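Local atomic coordinates of putative amidohydrolase (PDB entry 3MKV), a protein that probably hydrolyses dipeptides ending in proline, as a zinc-dependent prolidase of the amidohydrolase superfamily. Residues Val86-Leu98 and Phe115-Leu129. Residues are numbered along the deposited sequence; the frame is centred on the assembly and turned at random.
Sequences VTLRAVPIMRAML and FKQAVESGLVEGPRL
M94 carries most of the apolar part of the contact, reaching from helix 86-98 into a pocket formed by F115, V119, V124 and L129. Its chain runs straight through chi2 and then bends at chi3 (-63°), which turns CE to within 4.0 Å of F115 CD1 and 3.9 Å of V124 CG2. The sulfur touches both V119 CG2 and L129 CD1 and makes an oblique Met-aromatic contact with the F115 ring, 5.5 Å from its centroid. One turn earlier A90 CB meets the same ring obliquely at CE1, and a turn before that T87 CA lies at its edge. Where the backbones come nearest, at M94 and G126, P127 turns CG and CD to the helix, CG lying 3.6 Å from M97 CB and across its side chain.

Polar links lie toward E125. Its OE1 sits over one face of the R95 guanidinium and forms a salt bridge to NH2 at 2.8 Å, and a water donates to both V91 O and E125 O, joining the backbones.

Helix 83-99 and helix 113-120 flank strands 102-107 and 128-131, neighbouring parallel strands of the TIM-barrel fold. P127 and L129 also touch V105 of the former strand, and a second subunit packs against T87 and L123.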
loop_
_atom_site.group_PDB
_atom_site.type_symbol
_atom_site.label_atom_id
_atom_site.label_comp_id
_atom_site.label_asym_id
_atom_site.label_seq_id
_atom_site.Cartn_x
_atom_site.Cartn_y
_atom_site.Cartn_z
ATOM N N VAL A 86 -20.236 -18.707 14.071
ATOM C CA VAL A 86 -20.988 -18.965 12.870
ATOM C C VAL A 86 -20.913 -20.443 12.528
ATOM O O VAL A 86 -21.923 -21.064 12.224
ATOM C CB VAL A 86 -20.462 -18.123 11.708
ATOM C CG1 VAL A 86 -21.278 -18.391 10.458
ATOM C CG2 VAL A 86 -20.524 -16.646 12.074
ATOM N N THR A 87 -19.709 -21.002 12.590
ATOM C CA THR A 87 -19.489 -22.394 12.244
ATOM C C THR A 87 -20.288 -23.304 13.168
ATOM O O THR A 87 -20.998 -24.190 12.717
ATOM C CB THR A 87 -17.987 -22.773 12.377
ATOM O OG1 THR A 87 -17.201 -22.040 11.430
ATOM C CG2 THR A 87 -17.788 -24.242 12.146
ATOM N N LEU A 88 -20.155 -23.076 14.468
ATOM C CA LEU A 88 -20.872 -23.837 15.480
ATOM C C LEU A 88 -22.389 -23.677 15.357
ATOM O O LEU A 88 -23.144 -24.632 15.542
ATOM C CB LEU A 88 -20.405 -23.399 16.875
ATOM C CG LEU A 88 -19.332 -24.192 17.633
ATOM C CD1 LEU A 88 -18.432 -25.046 16.740
ATOM C CD2 LEU A 88 -18.526 -23.257 18.520
ATOM N N ARG A 89 -22.844 -22.471 15.037
ATOM C CA ARG A 89 -24.290 -22.242 14.883
ATOM C C ARG A 89 -24.888 -22.837 13.609
ATOM O O ARG A 89 -26.105 -22.949 13.497
ATOM C CB ARG A 89 -24.639 -20.759 14.987
ATOM C CG ARG A 89 -24.551 -20.209 16.400
ATOM C CD ARG A 89 -25.737 -19.304 16.676
ATOM N NE ARG A 89 -25.372 -17.892 16.652
ATOM C CZ ARG A 89 -26.249 -16.897 16.537
ATOM N NH1 ARG A 89 -25.831 -15.633 16.535
ATOM N NH2 ARG A 89 -27.544 -17.168 16.409
ATOM N N ALA A 90 -24.032 -23.224 12.665
ATOM C CA ALA A 90 -24.459 -23.864 11.416
ATOM C C ALA A 90 -24.695 -25.368 11.559
ATOM O O ALA A 90 -25.479 -25.958 10.809
ATOM C CB ALA A 90 -23.439 -23.600 10.301
ATOM N N VAL A 91 -24.014 -25.988 12.514
ATOM C CA VAL A 91 -24.132 -27.433 12.736
ATOM C C VAL A 91 -25.568 -27.950 12.999
ATOM O O VAL A 91 -26.041 -28.876 12.332
ATOM C CB VAL A 91 -23.182 -27.885 13.863
ATOM C CG1 VAL A 91 -23.473 -29.331 14.261
ATOM C CG2 VAL A 91 -21.695 -27.695 13.436
ATOM N N PRO A 92 -26.256 -27.371 13.990
ATOM C CA PRO A 92 -27.647 -27.744 14.218
ATOM C C PRO A 92 -28.509 -27.519 12.972
ATOM O O PRO A 92 -29.409 -28.311 12.688
ATOM C CB PRO A 92 -28.085 -26.815 15.357
ATOM C CG PRO A 92 -27.048 -25.726 15.405
ATOM C CD PRO A 92 -25.783 -26.364 14.951
ATOM N N ILE A 93 -28.227 -26.453 12.232
ATOM C CA ILE A 93 -28.961 -26.159 11.000
ATOM C C ILE A 93 -28.833 -27.265 9.955
ATOM O O ILE A 93 -29.826 -27.710 9.391
ATOM C CB ILE A 93 -28.537 -24.804 10.389
ATOM C CG1 ILE A 93 -28.931 -23.660 11.331
ATOM C CG2 ILE A 93 -29.173 -24.619 9.021
ATOM C CD1 ILE A 93 -28.603 -22.285 10.816
ATOM N N MET A 94 -27.613 -27.721 9.712
ATOM C CA MET A 94 -27.396 -28.795 8.749
ATOM C C MET A 94 -28.060 -30.102 9.192
ATOM O O MET A 94 -28.568 -30.873 8.365
ATOM C CB MET A 94 -25.902 -29.013 8.510
ATOM C CG MET A 94 -25.264 -28.044 7.514
ATOM S SD MET A 94 -23.522 -28.429 7.220
ATOM C CE MET A 94 -22.838 -28.171 8.859
ATOM N N ARG A 95 -28.037 -30.348 10.498
ATOM C CA ARG A 95 -28.566 -31.574 11.077
ATOM C C ARG A 95 -30.087 -31.654 10.892
ATOM O O ARG A 95 -30.653 -32.722 10.635
ATOM C CB ARG A 95 -28.231 -31.604 12.564
ATOM C CG ARG A 95 -27.821 -32.958 13.082
ATOM C CD ARG A 95 -26.847 -32.822 14.250
ATOM N NE ARG A 95 -26.302 -34.120 14.637
ATOM C CZ ARG A 95 -27.009 -35.060 15.251
ATOM N NH1 ARG A 95 -28.285 -34.837 15.548
ATOM N NH2 ARG A 95 -26.445 -36.217 15.569
ATOM N N ALA A 96 -30.748 -30.510 11.017
ATOM C CA ALA A 96 -32.195 -30.477 10.916
ATOM C C ALA A 96 -32.672 -30.674 9.481
ATOM O O ALA A 96 -33.784 -31.171 9.267
ATOM C CB ALA A 96 -32.736 -29.192 11.499
ATOM N N MET A 97 -31.837 -30.297 8.506
ATOM C CA MET A 97 -32.198 -30.437 7.090
ATOM C C MET A 97 -32.289 -31.910 6.784
ATOM O O MET A 97 -33.253 -32.372 6.168
ATOM C CB MET A 97 -31.173 -29.775 6.149
ATOM C CG MET A 97 -31.074 -28.243 6.246
ATOM S SD MET A 97 -29.850 -27.531 5.112
ATOM C CE MET A 97 -30.265 -25.818 5.187
ATOM N N LEU A 98 -31.274 -32.645 7.236
ATOM C CA LEU A 98 -31.194 -34.083 7.042
ATOM C C LEU A 98 -32.377 -34.802 7.696
ATOM O O LEU A 98 -32.948 -35.727 7.115
ATOM C CB LEU A 98 -29.870 -34.602 7.599
ATOM C CG LEU A 98 -29.490 -36.034 7.232
ATOM C CD1 LEU A 98 -29.595 -36.290 5.719
ATOM C CD2 LEU A 98 -28.072 -36.336 7.747
ATOM N N PHE A 115 -16.993 -26.840 4.691
ATOM C CA PHE A 115 -18.257 -27.457 5.105
ATOM C C PHE A 115 -18.535 -28.743 4.327
ATOM O O PHE A 115 -19.013 -29.744 4.871
ATOM C CB PHE A 115 -19.421 -26.487 4.895
ATOM C CG PHE A 115 -19.557 -25.460 5.978
ATOM C CD1 PHE A 115 -19.954 -25.830 7.251
ATOM C CD2 PHE A 115 -19.292 -24.127 5.723
ATOM C CE1 PHE A 115 -20.085 -24.888 8.253
ATOM C CE2 PHE A 115 -19.423 -23.185 6.712
ATOM C CZ PHE A 115 -19.823 -23.566 7.984
ATOM N N LYS A 116 -18.258 -28.709 3.036
ATOM C CA LYS A 116 -18.445 -29.885 2.205
ATOM C C LYS A 116 -17.588 -31.043 2.702
ATOM O O LYS A 116 -18.054 -32.181 2.757
ATOM C CB LYS A 116 -18.116 -29.581 0.742
ATOM C CG LYS A 116 -18.158 -30.811 -0.149
ATOM C CD LYS A 116 -17.343 -30.616 -1.416
ATOM C CE LYS A 116 -18.119 -29.848 -2.471
ATOM N NZ LYS A 116 -19.257 -30.650 -2.998
ATOM N N GLN A 117 -16.335 -30.754 3.060
ATOM C CA GLN A 117 -15.434 -31.815 3.501
ATOM C C GLN A 117 -15.828 -32.295 4.897
ATOM O O GLN A 117 -15.870 -33.492 5.147
ATOM C CB GLN A 117 -13.969 -31.370 3.434
ATOM C CG GLN A 117 -13.312 -31.112 4.778
ATOM C CD GLN A 117 -12.571 -32.329 5.310
ATOM O OE1 GLN A 117 -11.948 -33.075 4.548
ATOM N NE2 GLN A 117 -12.630 -32.531 6.625
ATOM N N ALA A 118 -16.138 -31.362 5.784
ATOM C CA ALA A 118 -16.589 -31.682 7.131
ATOM C C ALA A 118 -17.714 -32.741 7.144
ATOM O O ALA A 118 -17.661 -33.711 7.912
ATOM C CB ALA A 118 -17.040 -30.418 7.815
ATOM N N VAL A 119 -18.730 -32.544 6.303
ATOM C CA VAL A 119 -19.794 -33.530 6.148
ATOM C C VAL A 119 -19.297 -34.844 5.542
ATOM O O VAL A 119 -19.617 -35.922 6.038
ATOM C CB VAL A 119 -20.957 -33.025 5.250
ATOM C CG1 VAL A 119 -21.971 -34.133 5.050
ATOM C CG2 VAL A 119 -21.631 -31.812 5.852
ATOM N N GLU A 120 -18.538 -34.772 4.456
ATOM C CA GLU A 120 -18.169 -36.002 3.779
ATOM C C GLU A 120 -17.251 -36.864 4.631
ATOM O O GLU A 120 -17.296 -38.091 4.545
ATOM C CB GLU A 120 -17.586 -35.738 2.388
ATOM C CG GLU A 120 -18.624 -35.251 1.378
ATOM C CD GLU A 120 -19.806 -36.213 1.202
ATOM O OE1 GLU A 120 -19.581 -37.327 0.673
ATOM O OE2 GLU A 120 -20.959 -35.851 1.573
ATOM N N SER A 121 -16.425 -36.228 5.458
ATOM C CA SER A 121 -15.532 -36.960 6.352
ATOM C C SER A 121 -16.256 -37.461 7.611
ATOM O O SER A 121 -15.667 -38.139 8.455
ATOM C CB SER A 121 -14.343 -36.086 6.749
ATOM O OG SER A 121 -14.736 -35.125 7.718
ATOM N N GLY A 122 -17.534 -37.128 7.734
ATOM C CA GLY A 122 -18.306 -37.523 8.903
ATOM C C GLY A 122 -18.053 -36.688 10.151
ATOM O O GLY A 122 -18.603 -36.975 11.213
ATOM N N LEU A 123 -17.229 -35.649 10.033
ATOM C CA LEU A 123 -16.950 -34.783 11.169
ATOM C C LEU A 123 -18.237 -34.142 11.700
ATOM O O LEU A 123 -18.367 -33.889 12.899
ATOM C CB LEU A 123 -15.903 -33.729 10.798
ATOM C CG LEU A 123 -15.459 -32.712 11.864
ATOM C CD1 LEU A 123 -14.821 -33.392 13.090
ATOM C CD2 LEU A 123 -14.505 -31.676 11.258
ATOM N N VAL A 124 -19.181 -33.868 10.803
ATOM C CA VAL A 124 -20.521 -33.451 11.203
ATOM C C VAL A 124 -21.533 -34.256 10.399
ATOM O O VAL A 124 -21.167 -34.923 9.437
ATOM C CB VAL A 124 -20.790 -31.943 10.957
ATOM C CG1 VAL A 124 -19.594 -31.107 11.335
ATOM C CG2 VAL A 124 -21.200 -31.694 9.511
ATOM N N GLU A 125 -22.801 -34.197 10.795
ATOM C CA GLU A 125 -23.860 -34.845 10.031
ATOM C C GLU A 125 -24.710 -33.806 9.322
ATOM O O GLU A 125 -25.069 -32.778 9.901
ATOM C CB GLU A 125 -24.762 -35.683 10.935
ATOM C CG GLU A 125 -24.138 -36.960 11.458
ATOM C CD GLU A 125 -25.011 -37.615 12.510
ATOM O OE1 GLU A 125 -25.990 -36.971 12.947
ATOM O OE2 GLU A 125 -24.725 -38.768 12.899
ATOM N N GLY A 126 -25.034 -34.074 8.067
ATOM C CA GLY A 126 -25.902 -33.185 7.327
ATOM C C GLY A 126 -26.105 -33.659 5.912
ATOM O O GLY A 126 -25.649 -34.737 5.530
ATOM N N PRO A 127 -26.787 -32.842 5.112
ATOM C CA PRO A 127 -27.005 -33.198 3.724
ATOM C C PRO A 127 -25.673 -33.191 2.975
ATOM O O PRO A 127 -24.756 -32.471 3.350
ATOM C CB PRO A 127 -27.897 -32.067 3.203
ATOM C CG PRO A 127 -28.376 -31.324 4.404
ATOM C CD PRO A 127 -27.350 -31.530 5.463
ATOM N N ARG A 128 -25.567 -34.002 1.934
ATOM C CA ARG A 128 -24.476 -33.880 0.998
ATOM C C ARG A 128 -24.546 -32.464 0.453
ATOM O O ARG A 128 -25.633 -31.958 0.164
ATOM C CB ARG A 128 -24.639 -34.902 -0.125
ATOM C CG ARG A 128 -23.716 -34.681 -1.294
ATOM C CD ARG A 128 -23.981 -35.693 -2.385
ATOM N NE ARG A 128 -23.905 -37.070 -1.902
ATOM C CZ ARG A 128 -24.946 -37.754 -1.443
ATOM N NH1 ARG A 128 -26.142 -37.184 -1.400
ATOM N NH2 ARG A 128 -24.790 -39.009 -1.034
ATOM N N LEU A 129 -23.392 -31.810 0.333
ATOM C CA LEU A 129 -23.366 -30.371 0.033
ATOM C C LEU A 129 -22.823 -30.061 -1.345
ATOM O O LEU A 129 -21.713 -30.450 -1.687
ATOM C CB LEU A 129 -22.544 -29.617 1.075
ATOM C CG LEU A 129 -23.062 -29.456 2.508
ATOM C CD1 LEU A 129 -22.150 -28.498 3.264
ATOM C CD2 LEU A 129 -24.488 -28.933 2.529
HETATM O O HOH W 1 -24.555 -30.868 11.462
#